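PDB 6K8H: aminotransferase class-III from Sphaerobacter thermophilus DSM 20745, which is a class-III aminotransferase of the omega-transaminase group, a two-chain assembly with (5-hydroxy-4,6-dimethylpyridin-3-yl)methyl dihydrogen phosphate bound in its pockets. Local coordinates for residues A312-G316 with T317-N321; L220-P223 with N224-S227; T186-A189 with V190-V194; H78-P81 with D82-E85. All coordinates share one frame; numbering follows the deposited sequence.

Contact 1: residues A312-G316 with T317-N321. With PLR ((5-hydroxy-4,6-dimethylpyridin-3-yl)methyl dihydrogen phosphate), chain C.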
loop_
_atom_site.group_PDB
_atom_site.type_symbol
_atom_site.label_atom_id
_atom_site.label_comp_id
_atom_site.label_asym_id
_atom_site.label_seq_id
_atom_site.Cartn_x
_atom_site.Cartn_y
_atom_site.Cartn_z
ATOM N N ALA B 312 12.830 -8.558 10.803
ATOM C CA ALA B 312 12.158 -7.553 9.979
ATOM C C ALA B 312 10.684 -7.493 10.360
ATOM O O ALA B 312 9.888 -8.330 9.902
ATOM C CB ALA B 312 12.307 -7.883 8.491
ATOM N N PRO B 313 10.273 -6.511 11.186
ATOM C CA PRO B 313 8.868 -6.366 11.553
ATOM C C PRO B 313 8.062 -6.055 10.286
ATOM O O PRO B 313 8.560 -5.362 9.434
ATOM C CB PRO B 313 8.856 -5.158 12.495
ATOM C CG PRO B 313 10.280 -5.051 12.988
ATOM C CD PRO B 313 11.136 -5.544 11.845
ATOM N N HIS B 314 6.868 -6.637 10.170
ATOM C CA HIS B 314 6.009 -6.343 9.000
ATOM C C HIS B 314 4.532 -6.287 9.395
ATOM O O HIS B 314 3.864 -7.308 9.316
ATOM C CB HIS B 314 6.279 -7.287 7.826
ATOM C CG HIS B 314 5.302 -7.100 6.716
ATOM N ND1 HIS B 314 4.695 -8.151 6.080
ATOM C CD2 HIS B 314 4.805 -5.984 6.153
ATOM C CE1 HIS B 314 3.879 -7.691 5.157
ATOM N NE2 HIS B 314 3.923 -6.364 5.188
ATOM N N GLY B 315 4.074 -5.099 9.781
ATOM C CA GLY B 315 2.665 -4.830 10.100
ATOM C C GLY B 315 1.898 -4.431 8.846
ATOM O O GLY B 315 2.456 -4.488 7.748
ATOM N N GLY B 316 0.640 -4.037 9.005
ATOM C CA GLY B 316 -0.187 -3.622 7.860
ATOM C C GLY B 316 -1.638 -3.891 8.190
ATOM O O GLY B 316 -2.039 -5.059 8.197
ATOM N N THR B 317 -2.408 -2.826 8.367
ATOM C CA THR B 317 -3.804 -2.944 8.847
ATOM C C THR B 317 -4.641 -3.822 7.919
ATOM O O THR B 317 -5.391 -4.646 8.443
ATOM C CB THR B 317 -4.449 -1.557 8.902
ATOM O OG1 THR B 317 -3.738 -0.772 9.856
ATOM C CG2 THR B 317 -5.924 -1.603 9.231
ATOM N N PHE B 318 -4.472 -3.657 6.608
ATOM C CA PHE B 318 -5.288 -4.406 5.618
ATOM C C PHE B 318 -4.535 -5.596 5.016
ATOM O O PHE B 318 -5.066 -6.197 4.079
ATOM C CB PHE B 318 -5.919 -3.438 4.621
ATOM C CG PHE B 318 -6.943 -2.565 5.294
ATOM C CD1 PHE B 318 -8.148 -3.098 5.715
ATOM C CD2 PHE B 318 -6.672 -1.242 5.584
ATOM C CE1 PHE B 318 -9.086 -2.315 6.366
ATOM C CE2 PHE B 318 -7.614 -0.456 6.227
ATOM C CZ PHE B 318 -8.817 -0.993 6.612
ATOM N N ASN B 319 -3.365 -5.934 5.561
ATOM C CA ASN B 319 -2.635 -7.098 5.005
ATOM C C ASN B 319 -3.536 -8.329 5.127
ATOM O O ASN B 319 -4.065 -8.568 6.212
ATOM C CB ASN B 319 -1.369 -7.432 5.801
ATOM C CG ASN B 319 -0.290 -6.372 5.750
ATOM O OD1 ASN B 319 -0.474 -5.326 5.152
ATOM N ND2 ASN B 319 0.844 -6.651 6.365
ATOM N N ALA B 320 -3.680 -9.062 4.027
ATOM C CA ALA B 320 -4.404 -10.334 4.017
ATOM C C ALA B 320 -5.854 -10.170 4.477
ATOM O O ALA B 320 -6.443 -11.091 5.044
ATOM C CB ALA B 320 -3.684 -11.393 4.862
ATOM N N ASN B 321 -6.456 -9.009 4.220
ATOM C CA ASN B 321 -7.864 -8.857 4.536
ATOM C C ASN B 321 -8.669 -9.886 3.740
ATOM O O ASN B 321 -8.277 -10.274 2.635
ATOM C CB ASN B 321 -8.338 -7.438 4.240
ATOM C CG ASN B 321 -8.473 -7.169 2.756
ATOM O OD1 ASN B 321 -9.503 -7.473 2.154
ATOM N ND2 ASN B 321 -7.429 -6.602 2.155
HETATM N N1 PLR C . 0.342 5.656 11.175
HETATM C C2 PLR C . -0.353 5.361 12.269
HETATM C C2A PLR C . -0.446 6.372 13.364
HETATM C C3 PLR C . -1.001 4.124 12.386
HETATM O O3 PLR C . -1.695 3.864 13.511
HETATM C C4 PLR C . -0.902 3.187 11.337
HETATM C C4A PLR C . -1.590 1.897 11.443
HETATM C C5 PLR C . -0.168 3.534 10.196
HETATM C C6 PLR C . 0.436 4.761 10.169
HETATM C C5A PLR C . -0.003 2.581 9.046
HETATM O O4P PLR C . -1.234 2.328 8.300
HETATM P P PLR C . -1.367 0.932 7.511
HETATM O O1P PLR C . -1.407 -0.146 8.550
HETATM O O2P PLR C . -2.633 1.019 6.725
HETATM O O3P PLR C . -0.136 0.855 6.666
HETATM O O HOH W 1 1.944 -4.416 3.903
#
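N319 folds back over G315 and G316 at a type I beta turn running from G316 to N319, part of a phosphate-binding loop at the subunit interface. The turn is closed by N319 N, which donates to G316 O at 3.1 Å. Followed outward from the backbone, N319 CB rests 3.4 Å from G316 O. With chi1 at -66°, N319 CG stands beside the backbone N, which lays the amide over G316 CA. N319 OD1 lies 3.2 Å from G316 CA and accepts a hydrogen bond from water 1 at 2.9 Å. That water also meets H314 NE2, in the plane of the imidazole at its edge. N319 ND2 makes a weak bond to G315 O at 3.0 Å, bent to 137°. The N319 amide and H314 ring planes are 33° apart. Both amide ends have weak further partners, OD1 in N125 and ND2 in T35 O of the second subunit, while H314 ND1 bonds to R122. The next turn, type II from F318 to N321, leads into helix 322-334. Beside the folded amide, the turn presents T317 to the phosphate of PLR, which G127 and T128 of the second subunit also grip: T317 N donates to O1P at 2.9 Å and T317 OG1 donates to the same oxygen at 2.7 Å.

Contact 2: residues L220-P223 with N224-S227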
loop_
_atom_site.group_PDB
_atom_site.type_symbol
_atom_site.label_atom_id
_atom_site.label_comp_id
_atom_site.label_asym_id
_atom_site.label_seq_id
_atom_site.Cartn_x
_atom_site.Cartn_y
_atom_site.Cartn_z
ATOM N N LEU B 220 17.345 -6.288 -7.743
ATOM C CA LEU B 220 15.923 -6.325 -8.059
ATOM C C LEU B 220 15.771 -6.251 -9.570
ATOM O O LEU B 220 16.345 -5.359 -10.204
ATOM C CB LEU B 220 15.201 -5.163 -7.374
ATOM C CG LEU B 220 13.784 -4.769 -7.762
ATOM C CD1 LEU B 220 12.802 -5.779 -7.183
ATOM C CD2 LEU B 220 13.532 -3.364 -7.247
ATOM N N ILE B 221 15.031 -7.194 -10.153
ATOM C CA ILE B 221 14.922 -7.259 -11.606
ATOM C C ILE B 221 13.502 -7.640 -12.014
ATOM O O ILE B 221 12.932 -8.598 -11.485
ATOM C CB ILE B 221 15.941 -8.246 -12.208
ATOM C CG1 ILE B 221 15.820 -8.239 -13.731
ATOM C CG2 ILE B 221 15.782 -9.641 -11.590
ATOM C CD1 ILE B 221 16.895 -9.057 -14.430
ATOM N N ASP B 222 12.930 -6.873 -12.948
ATOM C CA ASP B 222 11.692 -7.238 -13.628
ATOM C C ASP B 222 12.044 -8.107 -14.830
ATOM O O ASP B 222 12.711 -7.619 -15.750
ATOM C CB ASP B 222 10.960 -5.974 -14.065
ATOM C CG ASP B 222 9.654 -6.236 -14.798
ATOM O OD1 ASP B 222 9.475 -7.309 -15.420
ATOM O OD2 ASP B 222 8.792 -5.316 -14.768
ATOM N N PRO B 223 11.574 -9.371 -14.902
ATOM C CA PRO B 223 11.954 -10.293 -15.981
ATOM C C PRO B 223 11.567 -9.810 -17.389
ATOM O O PRO B 223 12.260 -10.144 -18.319
ATOM C CB PRO B 223 11.232 -11.609 -15.653
ATOM C CG PRO B 223 10.808 -11.469 -14.209
ATOM C CD PRO B 223 10.632 -9.985 -13.971
ATOM N N ASN B 224 10.416 -9.147 -17.515
ATOM C CA ASN B 224 9.940 -8.629 -18.826
ATOM C C ASN B 224 9.444 -7.194 -18.616
ATOM O O ASN B 224 8.231 -6.977 -18.697
ATOM C CB ASN B 224 8.859 -9.551 -19.393
ATOM C CG ASN B 224 8.692 -9.447 -20.892
ATOM O OD1 ASN B 224 9.374 -8.664 -21.548
ATOM N ND2 ASN B 224 7.791 -10.247 -21.439
ATOM N N PRO B 225 10.327 -6.198 -18.400
ATOM C CA PRO B 225 9.864 -4.851 -18.069
ATOM C C PRO B 225 9.098 -4.125 -19.182
ATOM O O PRO B 225 9.602 -3.987 -20.268
ATOM C CB PRO B 225 11.161 -4.095 -17.742
ATOM C CG PRO B 225 12.235 -4.858 -18.482
ATOM C CD PRO B 225 11.781 -6.302 -18.487
ATOM N N ARG B 226 7.911 -3.630 -18.845
ATOM C CA ARG B 226 7.091 -2.855 -19.807
ATOM C C ARG B 226 7.845 -1.569 -20.176
ATOM O O ARG B 226 7.805 -1.179 -21.343
ATOM C CB ARG B 226 5.746 -2.486 -19.187
ATOM C CG ARG B 226 5.226 -1.144 -19.672
ATOM C CD ARG B 226 3.853 -0.797 -19.152
ATOM N NE ARG B 226 3.795 -0.845 -17.707
ATOM C CZ ARG B 226 4.199 0.133 -16.911
ATOM N NH1 ARG B 226 4.698 1.243 -17.426
ATOM N NH2 ARG B 226 4.081 0.004 -15.603
ATOM N N SER B 227 8.515 -0.961 -19.197
ATOM C CA SER B 227 9.210 0.300 -19.422
ATOM C C SER B 227 10.288 0.189 -20.492
ATOM O O SER B 227 10.589 1.180 -21.174
ATOM C CB SER B 227 9.840 0.761 -18.104
ATOM O OG SER B 227 8.953 1.562 -17.357
HETATM O O HOH W 2 6.665 -4.491 -16.402
HETATM O O HOH W 3 6.722 -7.077 -16.291
#
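The Asx turn formed by D222 and N224 sits where strand 216-221 runs out into the ligand pocket; the strand belongs to the seven-stranded sheet of the fold-type I architecture, in which loops at the strand ends line the pocket. D222 OD1 accepts from N224 N at 2.9 Å, two residues on, which meets the definition of that turn. The bond is bent, 135° at the hydrogen, and the donor arrives on the anti side, 27° out of the carboxylate plane. CG of D222 lies anti to its own nitrogen (chi1 180°), and this extension carries the carboxylate forward alongside the chain that follows, over P225. There the carboxyl carbon D222 CG packs 3.6 Å from P225 CA and 3.9 Å from P225 CB, while P225 CD touches the backbone oxygen D222 O at 3.2 Å. The pyrrolidine of P225 thus lies in van der Waals contact with the carboxylate group, whose oxygens have polar partners. D222 is one of the pocket residues, its side chain about 3 Å from PLR at the nearest atoms, and R226 touches PLR as well. Outside the loop, P223 packs against F254 of the neighbouring strand 251-255 and against M267 and L271 of helix 266-271. Two waters link the carboxylate to the backbone that follows. Water 3 lies 2.9 Å from D222 OD1 and close to N224 O, though it has more acceptors near it than protons to give. Water 2 forms a bridge, donating to D222 OD2 at 2.8 Å and accepting from R226 N at 2.9 Å.

Contact 3: residues T186-A189 with V190-V194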
loop_
_atom_site.group_PDB
_atom_site.type_symbol
_atom_site.label_atom_id
_atom_site.label_comp_id
_atom_site.label_asym_id
_atom_site.label_seq_id
_atom_site.Cartn_x
_atom_site.Cartn_y
_atom_site.Cartn_z
ATOM N N THR B 186 15.053 14.203 -4.120
ATOM C CA THR B 186 15.625 12.919 -3.713
ATOM C C THR B 186 16.936 13.141 -2.967
ATOM O O THR B 186 17.844 13.795 -3.505
ATOM C CB THR B 186 15.882 12.014 -4.922
ATOM O OG1 THR B 186 14.640 11.667 -5.544
ATOM C CG2 THR B 186 16.619 10.736 -4.484
ATOM N N PRO B 187 17.083 12.612 -1.753
ATOM C CA PRO B 187 18.338 12.783 -1.017
ATOM C C PRO B 187 19.503 12.149 -1.762
ATOM O O PRO B 187 19.372 11.084 -2.371
ATOM C CB PRO B 187 18.073 12.070 0.316
ATOM C CG PRO B 187 16.584 12.042 0.459
ATOM C CD PRO B 187 16.054 11.916 -0.955
ATOM N N GLN B 188 20.657 12.819 -1.711
ATOM C CA GLN B 188 21.852 12.235 -2.306
ATOM C C GLN B 188 22.142 10.855 -1.732
ATOM O O GLN B 188 22.588 9.974 -2.466
ATOM C CB GLN B 188 23.057 13.159 -2.104
ATOM C CG GLN B 188 24.302 12.761 -2.902
ATOM C CD GLN B 188 24.103 12.842 -4.410
ATOM O OE1 GLN B 188 23.539 13.804 -4.917
ATOM N NE2 GLN B 188 24.583 11.827 -5.134
ATOM N N ALA B 189 21.853 10.634 -0.443
ATOM C CA ALA B 189 22.141 9.344 0.189
ATOM C C ALA B 189 21.264 8.224 -0.366
ATOM O O ALA B 189 21.689 7.056 -0.410
ATOM C CB ALA B 189 21.984 9.457 1.707
ATOM N N VAL B 190 20.050 8.554 -0.814
ATOM C CA VAL B 190 19.228 7.562 -1.504
ATOM C C VAL B 190 19.827 7.215 -2.866
ATOM O O VAL B 190 19.941 6.038 -3.227
ATOM C CB VAL B 190 17.774 8.049 -1.619
ATOM C CG1 VAL B 190 16.980 7.142 -2.543
ATOM C CG2 VAL B 190 17.145 8.077 -0.238
ATOM N N LEU B 191 20.187 8.230 -3.649
ATOM C CA LEU B 191 20.840 7.988 -4.938
ATOM C C LEU B 191 22.116 7.161 -4.780
ATOM O O LEU B 191 22.367 6.216 -5.545
ATOM C CB LEU B 191 21.155 9.322 -5.620
ATOM C CG LEU B 191 19.994 10.187 -6.116
ATOM C CD1 LEU B 191 20.552 11.447 -6.746
ATOM C CD2 LEU B 191 19.098 9.424 -7.092
ATOM N N ASP B 192 22.947 7.522 -3.800
ATOM C CA ASP B 192 24.201 6.828 -3.545
ATOM C C ASP B 192 23.991 5.397 -3.082
ATOM O O ASP B 192 24.907 4.580 -3.236
ATOM C CB ASP B 192 25.027 7.571 -2.485
ATOM C CG ASP B 192 25.548 8.916 -2.970
ATOM O OD1 ASP B 192 25.422 9.221 -4.179
ATOM O OD2 ASP B 192 26.085 9.680 -2.129
ATOM N N SER B 193 22.834 5.076 -2.489
ATOM C CA SER B 193 22.610 3.702 -2.038
ATOM C C SER B 193 22.114 2.751 -3.133
ATOM O O SER B 193 21.916 1.572 -2.838
ATOM C CB SER B 193 21.625 3.668 -0.871
ATOM O OG SER B 193 20.312 3.915 -1.353
ATOM N N VAL B 194 21.870 3.211 -4.361
ATOM C CA VAL B 194 21.290 2.366 -5.408
ATOM C C VAL B 194 22.310 2.213 -6.532
ATOM O O VAL B 194 22.806 3.211 -7.067
ATOM C CB VAL B 194 19.953 2.922 -5.940
ATOM C CG1 VAL B 194 19.388 1.999 -7.021
ATOM C CG2 VAL B 194 18.964 3.058 -4.805
#
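Q188 and D192, one helical turn apart, are clasped by their side chains: Q188 NE2 donates to D192 OD1 at 2.9 Å. The donor lies on the syn side of the carboxylate but 34° out of its plane, and the amide and carboxylate planes are 53° apart. A bend at chi2 of Q188 (64°) brings its amide back toward D192, and Q188 CG settles 3.6 Å from D192 OD2. The backbone runs the same way beneath, with D192 N bonded to Q188 O at 2.8 Å. On another side of the turn T186 lies roughly perpendicular to L191, the methyl T186 CG2 being 3.8 Å from L191 CG. T186 OG1 is held by T183 O. P187 and V190 run alongside each other, with P187 CD 4.1 Å from V190 CG2. The backbone bonds of the helix set the spacing: P187, at the N-cap position, gives its carbonyl O to L191 N at 3.2 Å. S193 OG donates to V190 O at 2.9 Å. Farther out, V190 packs on F160 of its own chain and on F160 of the second subunit, and A189 meets its own counterpart there. The arrangement is that of a short alpha-helix at the dimer interface, with P187 at the N-cap position, leading directly into the edge strand 194-197 of the seven-stranded sheet.

Contact 4: residues H78-P81 with D82-E85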
loop_
_atom_site.group_PDB
_atom_site.type_symbol
_atom_site.label_atom_id
_atom_site.label_comp_id
_atom_site.label_asym_id
_atom_site.label_seq_id
_atom_site.Cartn_x
_atom_site.Cartn_y
_atom_site.Cartn_z
ATOM N N HIS B 78 -13.931 -6.832 -16.435
ATOM C CA HIS B 78 -14.745 -6.023 -15.532
ATOM C C HIS B 78 -15.917 -6.811 -14.966
ATOM O O HIS B 78 -16.586 -7.556 -15.687
ATOM C CB HIS B 78 -15.293 -4.786 -16.246
ATOM C CG HIS B 78 -14.234 -3.846 -16.722
ATOM N ND1 HIS B 78 -13.628 -2.925 -15.894
ATOM C CD2 HIS B 78 -13.652 -3.706 -17.934
ATOM C CE1 HIS B 78 -12.729 -2.245 -16.582
ATOM N NE2 HIS B 78 -12.728 -2.695 -17.822
ATOM N N ALA B 79 -16.166 -6.621 -13.669
ATOM C CA ALA B 79 -17.331 -7.191 -12.987
ATOM C C ALA B 79 -17.468 -8.688 -13.262
ATOM O O ALA B 79 -18.536 -9.188 -13.633
ATOM C CB ALA B 79 -18.612 -6.452 -13.380
ATOM N N ASP B 80 -16.374 -9.406 -13.061
ATOM C CA ASP B 80 -16.419 -10.847 -13.225
ATOM C C ASP B 80 -17.411 -11.435 -12.227
ATOM O O ASP B 80 -17.324 -11.131 -11.028
ATOM C CB ASP B 80 -15.040 -11.463 -13.018
ATOM C CG ASP B 80 -15.085 -12.979 -13.031
ATOM O OD1 ASP B 80 -14.981 -13.566 -14.123
ATOM O OD2 ASP B 80 -15.245 -13.578 -11.951
ATOM N N PRO B 81 -18.360 -12.269 -12.671
ATOM C CA PRO B 81 -19.413 -12.732 -11.748
ATOM C C PRO B 81 -18.914 -13.658 -10.656
ATOM O O PRO B 81 -19.428 -13.597 -9.536
ATOM C CB PRO B 81 -20.412 -13.455 -12.671
ATOM C CG PRO B 81 -19.981 -13.180 -14.055
ATOM C CD PRO B 81 -18.537 -12.807 -14.031
ATOM N N ASP B 82 -17.969 -14.556 -10.958
ATOM C CA ASP B 82 -17.494 -15.495 -9.939
ATOM C C ASP B 82 -16.780 -14.765 -8.811
ATOM O O ASP B 82 -17.012 -15.048 -7.623
ATOM C CB ASP B 82 -16.567 -16.531 -10.570
ATOM C CG ASP B 82 -17.277 -17.391 -11.604
ATOM O OD1 ASP B 82 -18.509 -17.544 -11.492
ATOM O OD2 ASP B 82 -16.609 -17.910 -12.522
ATOM N N ILE B 83 -15.906 -13.819 -9.163
ATOM C CA ILE B 83 -15.234 -13.012 -8.149
ATOM C C ILE B 83 -16.259 -12.227 -7.332
ATOM O O ILE B 83 -16.197 -12.194 -6.097
ATOM C CB ILE B 83 -14.203 -12.083 -8.818
ATOM C CG1 ILE B 83 -13.117 -12.909 -9.512
ATOM C CG2 ILE B 83 -13.576 -11.142 -7.810
ATOM C CD1 ILE B 83 -12.195 -12.064 -10.369
ATOM N N ASN B 84 -17.231 -11.600 -8.009
ATOM C CA ASN B 84 -18.250 -10.824 -7.298
ATOM C C ASN B 84 -19.054 -11.691 -6.335
ATOM O O ASN B 84 -19.321 -11.278 -5.201
ATOM C CB ASN B 84 -19.175 -10.115 -8.293
ATOM C CG ASN B 84 -18.568 -8.816 -8.823
ATOM O OD1 ASN B 84 -17.477 -8.420 -8.404
ATOM N ND2 ASN B 84 -19.263 -8.160 -9.746
ATOM N N GLU B 85 -19.416 -12.895 -6.775
ATOM C CA GLU B 85 -20.188 -13.826 -5.912
ATOM C C GLU B 85 -19.362 -14.202 -4.676
ATOM O O GLU B 85 -19.923 -14.188 -3.580
ATOM C CB GLU B 85 -20.563 -15.073 -6.705
ATOM C CG GLU B 85 -21.773 -14.866 -7.592
ATOM C CD GLU B 85 -22.082 -16.046 -8.495
ATOM O OE1 GLU B 85 -21.815 -17.193 -8.074
ATOM O OE2 GLU B 85 -22.564 -15.814 -9.616
HETATM O O HOH W 4 -15.444 -8.683 -10.145
#
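D82 comes first on the helix side of D80, with D82 CB 3.5 Å from D80 OD2. The two carboxylates approach each other, D80 OD2 to D82 OD2 being 4.6 Å, a like-charge pair that is probably eased by K334, which forms a salt bridge with D82 and a long, weak ion pair with D80. I83 N forms the capping bond, donating to D80 OD2 at 2.9 Å, and the 173° angle at the hydrogen makes this bond nearly straight. D80 has CG anti to its nitrogen (chi1 174°), which turns the carboxylate toward I83 N. The I83 side chain crosses it almost perpendicularly, I83 CG1 packing 3.3 Å from D80 OD2, while its other contacts reach A327 and A331 of helix 322-334. N84 then bonds through its backbone, N84 N to D80 O at 3.1 Å. Water 4 donates to that carbonyl as well as to N84 OD1, the latter at 2.7 Å, so the amide oxygen is tied back to the cap. N84 ND2 bonds to L91 O of the second subunit. E85 closes the walk with E85 N bonded to P81 O at 2.8 Å, its CG resting against the same oxygen. The N84 and E85 backbone bonds are ordinary helical ones, while the D80 carboxylate bond to I83 N is an aspartate N-cap, with P81 as first residue of helix 81-91.

Contacts 1 and 2 are buried and belong to PLR pockets, though to different ones: contact 2 contributes D222 and R226 to the pocket of its own chain, whereas contact 1 reaches across to a PLR also gripped by the second subunit. Both are loop turns. Contacts 3 and 4 lie at the surface, about 44 Å apart between centres, and rest on helical i to i+4 bonds; contact 4 is a helix start, contact 3 a whole short helix. Only contact 4 has a side-chain capping bond; in contact 3 a proline holds the N-cap position and the side-chain bond is Q188–D192. A water bridge recurs in contacts 1, 2 and 4, while contacts 1, 3 and 4 touch the second subunit.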